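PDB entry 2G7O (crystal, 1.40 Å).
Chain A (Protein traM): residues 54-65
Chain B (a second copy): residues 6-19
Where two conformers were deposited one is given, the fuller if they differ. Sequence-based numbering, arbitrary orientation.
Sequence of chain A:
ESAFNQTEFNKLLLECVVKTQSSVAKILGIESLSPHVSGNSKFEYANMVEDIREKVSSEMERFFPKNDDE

Chain A (54-65) EKVSSEMERFFP
Chain B, residues 6-19: QTEFNKLLLECVVK

Two helical segments can pack closely with no hydrogen bond between them, through apolar and CH-pi contacts, as two copies of the TraM protein illustrate. Leu14(B) lies at the apolar centre. Its CB points toward chain A, and with chi1 -163° (t) and chi2 60° (p) its CD2 lies 3.8 Å from Phe63(A) CD2 and 4.0 Å from Phe64(A) CE2, the latter at the ring edge. Met60(A), m at all three chi angles, curls inward to place SD 4.1 Å from Leu14(B) CB and 3.8 Å from Glu15(B) N.

The backbones supporting these contacts are helical, 54-63 in chain A and 6-19 in chain B, with phi/psi near -65/-43, loosening at the end of the chain A helix, where Phe63(A) is at -95/-30, and regular i to i+4 hydrogen bonds. Their axes approach to 9.3 Å and run roughly antiparallel, at 146° between their N-to-C directions. The register sets Val56(A) against Lys19(B), CA to CA 5.9 Å, and Phe64(A) against Lys11(B), CA to CA 7.5 Å.

Near the first pairing, Val56(A) (chi1 t) brings CG2 to 4.0 Å from CG1 of Val18(B), also t, and to 3.6 Å from Lys19(B) CA. At the other end, Phe64(A) leaves helical geometry at -133/65, although its N still bonds to Met60(A) O at 2.7 Å. Its ring (chi1 -53°, chi2 -78°) receives Lys11(B) CG over one face, 3.4 Å from the centroid and 6° off the normal: a CH-pi contact using the lysine's aliphatic stem.

Charge is handled at the margin. Lys11(B), m-t-p-t, carries NZ to Glu8(B) OE2 at 3.2 Å, a salt bridge within its own helix. Gln6(B) NE2 similarly donates to Asn10(B) OD1 at 3.0 Å, while Asn10(B) CB lies 3.8 Å from Phe64(A) CZ. Glu15(B), extended t-t, offers its methylene CG to Val56(A) CG1 at 3.8 Å.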

# COMPACT_ATOMS: atom_id res chain seq x y z
N GLU A 54 0.12 17.39 -2.89
CA GLU A 54 0.55 18.31 -1.82
C GLU A 54 1.11 17.51 -0.64
O GLU A 54 2.15 17.87 -0.07
CB GLU A 54 -0.62 19.19 -1.34
CG GLU A 54 -1.17 20.15 -2.37
CD GLU A 54 -2.30 21.02 -1.84
OE1 GLU A 54 -2.02 22.06 -1.21
OE2 GLU A 54 -3.49 20.67 -2.06
N LYS A 55 0.44 16.43 -0.30
CA LYS A 55 0.86 15.57 0.81
C LYS A 55 2.24 14.94 0.53
O LYS A 55 3.15 14.98 1.38
CB LYS A 55 -0.17 14.47 1.06
CG LYS A 55 0.20 13.52 2.19
CD LYS A 55 0.24 14.25 3.54
CE LYS A 55 -0.01 13.29 4.70
NZ LYS A 55 -0.50 14.03 5.90
N VAL A 56 2.40 14.36 -0.64
CA VAL A 56 3.67 13.72 -1.01
C VAL A 56 4.78 14.78 -1.03
O VAL A 56 5.87 14.56 -0.49
CB VAL A 56 3.57 13.01 -2.37
CG1 VAL A 56 4.95 12.50 -2.79
CG2 VAL A 56 2.54 11.87 -2.32
N SER A 57 4.53 15.92 -1.66
CA SER A 57 5.53 16.97 -1.75
C SER A 57 5.96 17.45 -0.37
O SER A 57 7.16 17.68 -0.13
CB SER A 57 5.06 18.13 -2.64
OG SER A 57 4.75 17.68 -3.95
N SER A 58 5.02 17.56 0.57
CA SER A 58 5.40 18.11 1.88
C SER A 58 6.25 17.11 2.67
O SER A 58 7.25 17.49 3.28
CB SER A 58 4.19 18.59 2.68
OG SER A 58 3.37 17.50 3.03
N GLU A 59 5.91 15.82 2.60
CA GLU A 59 6.72 14.82 3.28
C GLU A 59 8.10 14.69 2.64
O GLU A 59 9.12 14.57 3.35
CB GLU A 59 6.01 13.46 3.32
CG GLU A 59 4.71 13.47 4.13
CD GLU A 59 4.85 13.92 5.59
OE1 GLU A 59 5.97 13.84 6.17
OE2 GLU A 59 3.82 14.35 6.17
N MET A 60 8.16 14.75 1.31
CA MET A 60 9.45 14.69 0.63
C MET A 60 10.35 15.87 0.98
O MET A 60 11.58 15.71 1.14
CB MET A 60 9.24 14.58 -0.89
CG MET A 60 8.52 13.28 -1.31
SD MET A 60 9.41 11.74 -0.96
CE MET A 60 11.04 12.26 -1.54
N GLU A 61 9.74 17.04 1.16
CA GLU A 61 10.50 18.23 1.51
C GLU A 61 11.00 18.16 2.95
O GLU A 61 12.03 18.76 3.29
CB GLU A 61 9.66 19.49 1.26
CG GLU A 61 10.31 20.78 1.70
CD GLU A 61 11.62 21.12 0.97
OE1 GLU A 61 11.85 20.65 -0.17
OE2 GLU A 61 12.41 21.88 1.57
N ARG A 62 10.28 17.43 3.80
CA ARG A 62 10.73 17.26 5.19
C ARG A 62 12.00 16.43 5.23
O ARG A 62 12.94 16.80 5.94
CB ARG A 62 9.66 16.61 6.08
CG ARG A 62 10.12 16.52 7.52
CD ARG A 62 9.06 15.99 8.49
NE ARG A 62 9.67 15.86 9.81
CZ ARG A 62 9.40 14.90 10.70
NH1 ARG A 62 8.54 13.95 10.44
NH2 ARG A 62 10.04 14.91 11.86
N PHE A 63 12.05 15.34 4.47
CA PHE A 63 13.16 14.40 4.56
C PHE A 63 14.25 14.62 3.53
O PHE A 63 15.41 14.31 3.81
CB PHE A 63 12.63 12.97 4.53
CG PHE A 63 11.92 12.60 5.79
CD1 PHE A 63 12.65 12.22 6.91
CD2 PHE A 63 10.54 12.69 5.88
CE1 PHE A 63 12.01 11.91 8.11
CE2 PHE A 63 9.88 12.38 7.07
CZ PHE A 63 10.61 11.98 8.19
N PHE A 64 13.89 15.16 2.37
CA PHE A 64 14.82 15.36 1.26
C PHE A 64 14.66 16.78 0.70
O PHE A 64 14.23 16.94 -0.44
CB PHE A 64 14.58 14.33 0.18
CG PHE A 64 14.59 12.91 0.69
CD1 PHE A 64 15.80 12.27 0.97
CD2 PHE A 64 13.40 12.24 0.93
CE1 PHE A 64 15.80 10.95 1.45
CE2 PHE A 64 13.40 10.93 1.42
CZ PHE A 64 14.60 10.31 1.69
N PRO A 65 14.99 17.80 1.53
CA PRO A 65 14.74 19.17 1.11
C PRO A 65 15.57 19.55 -0.11
O PRO A 65 16.72 19.13 -0.24
CB PRO A 65 15.17 20.00 2.32
CG PRO A 65 16.10 19.13 3.08
CD PRO A 65 15.59 17.73 2.87
N GLN B 6 21.50 4.36 -1.30
CA GLN B 6 20.52 4.25 -0.22
C GLN B 6 19.61 5.48 -0.17
O GLN B 6 18.41 5.35 0.06
CB GLN B 6 21.21 4.00 1.14
CG GLN B 6 20.23 3.68 2.28
CD GLN B 6 19.52 2.36 2.09
OE1 GLN B 6 20.16 1.34 1.82
NE2 GLN B 6 18.19 2.36 2.22
N THR B 7 20.16 6.66 -0.42
CA THR B 7 19.37 7.89 -0.37
C THR B 7 18.27 7.89 -1.44
O THR B 7 17.10 8.15 -1.15
CB THR B 7 20.25 9.14 -0.50
OG1 THR B 7 21.14 9.21 0.61
CG2 THR B 7 19.38 10.39 -0.54
N GLU B 8 18.64 7.56 -2.67
CA GLU B 8 17.66 7.49 -3.75
C GLU B 8 16.64 6.37 -3.53
O GLU B 8 15.46 6.52 -3.85
CB GLU B 8 18.36 7.37 -5.11
CG GLU B 8 19.06 8.66 -5.54
CD GLU B 8 18.10 9.81 -5.81
OE1 GLU B 8 17.11 9.63 -6.55
OE2 GLU B 8 18.35 10.91 -5.28
N PHE B 9 17.09 5.25 -2.94
CA PHE B 9 16.17 4.16 -2.60
C PHE B 9 15.16 4.66 -1.58
O PHE B 9 13.95 4.48 -1.73
CB PHE B 9 16.96 2.94 -2.10
CG PHE B 9 16.11 1.74 -1.74
CD1 PHE B 9 15.61 1.58 -0.45
CD2 PHE B 9 15.81 0.78 -2.70
CE1 PHE B 9 14.83 0.48 -0.14
CE2 PHE B 9 15.05 -0.34 -2.39
CZ PHE B 9 14.57 -0.50 -1.11
N ASN B 10 15.64 5.32 -0.53
CA ASN B 10 14.78 5.91 0.51
C ASN B 10 13.78 6.89 -0.07
O ASN B 10 12.64 6.94 0.37
CB ASN B 10 15.61 6.61 1.60
CG ASN B 10 16.37 5.66 2.48
OD1 ASN B 10 16.08 4.46 2.52
ND2 ASN B 10 17.35 6.19 3.21
N LYS B 11 14.21 7.71 -1.04
CA LYS B 11 13.32 8.68 -1.68
C LYS B 11 12.20 7.98 -2.41
O LYS B 11 11.04 8.39 -2.31
CB LYS B 11 14.08 9.57 -2.66
CG LYS B 11 14.98 10.56 -1.99
CD LYS B 11 15.89 11.27 -2.98
CE LYS B 11 15.14 12.24 -3.85
NZ LYS B 11 16.10 13.03 -4.67
N LEU B 12 12.53 6.94 -3.17
CA LEU B 12 11.49 6.18 -3.89
C LEU B 12 10.54 5.50 -2.91
O LEU B 12 9.30 5.53 -3.09
CB LEU B 12 12.11 5.18 -4.86
CG LEU B 12 11.09 4.34 -5.63
CD1 LEU B 12 10.08 5.22 -6.39
CD2 LEU B 12 11.83 3.44 -6.59
N LEU B 13 11.10 4.87 -1.88
CA LEU B 13 10.30 4.19 -0.86
C LEU B 13 9.31 5.16 -0.23
O LEU B 13 8.10 4.86 -0.11
CB LEU B 13 11.22 3.59 0.19
CG LEU B 13 10.65 2.92 1.43
CD1 LEU B 13 9.69 1.80 1.00
CD2 LEU B 13 11.76 2.39 2.31
N LEU B 14 9.79 6.32 0.18
CA LEU B 14 8.93 7.29 0.84
C LEU B 14 7.85 7.82 -0.10
O LEU B 14 6.67 7.89 0.28
CB LEU B 14 9.75 8.44 1.42
CG LEU B 14 8.95 9.22 2.46
CD1 LEU B 14 8.53 8.31 3.65
CD2 LEU B 14 9.76 10.42 2.95
N GLU B 15 8.23 8.17 -1.32
CA GLU B 15 7.24 8.67 -2.27
C GLU B 15 6.15 7.64 -2.46
O GLU B 15 4.95 7.96 -2.43
CB GLU B 15 7.88 9.01 -3.63
CG GLU B 15 6.88 9.69 -4.57
CD GLU B 15 7.38 9.91 -5.99
OE1 GLU B 15 8.61 9.94 -6.21
OE2 GLU B 15 6.53 10.09 -6.90
N CYS B 16 6.53 6.38 -2.65
CA CYS B 16 5.54 5.33 -2.87
C CYS B 16 4.63 5.17 -1.65
O CYS B 16 3.40 5.14 -1.80
CB CYS B 16 6.22 3.99 -3.18
SG CYS B 16 6.89 3.88 -4.82
N VAL B 17 5.17 5.02 -0.46
CA VAL B 17 4.31 4.71 0.69
C VAL B 17 3.43 5.90 1.07
O VAL B 17 2.27 5.72 1.47
CB VAL B 17 5.08 4.12 1.94
CG1 VAL B 17 5.82 2.84 1.55
CG2 VAL B 17 5.97 5.14 2.67
N VAL B 18 3.94 7.13 0.97
CA VAL B 18 3.13 8.30 1.27
C VAL B 18 2.03 8.47 0.22
O VAL B 18 0.86 8.74 0.56
CB VAL B 18 3.98 9.58 1.39
CG1 VAL B 18 3.10 10.82 1.54
CG2 VAL B 18 4.97 9.46 2.56
N LYS B 19 2.38 8.30 -1.06
CA LYS B 19 1.39 8.44 -2.12
C LYS B 19 0.32 7.36 -1.98
O LYS B 19 -0.88 7.63 -2.15
CB LYS B 19 2.06 8.37 -3.50
CG LYS B 19 1.18 8.90 -4.61
CD LYS B 19 2.00 9.07 -5.89
CE LYS B 19 1.18 9.64 -7.02
NZ LYS B 19 2.01 9.86 -8.22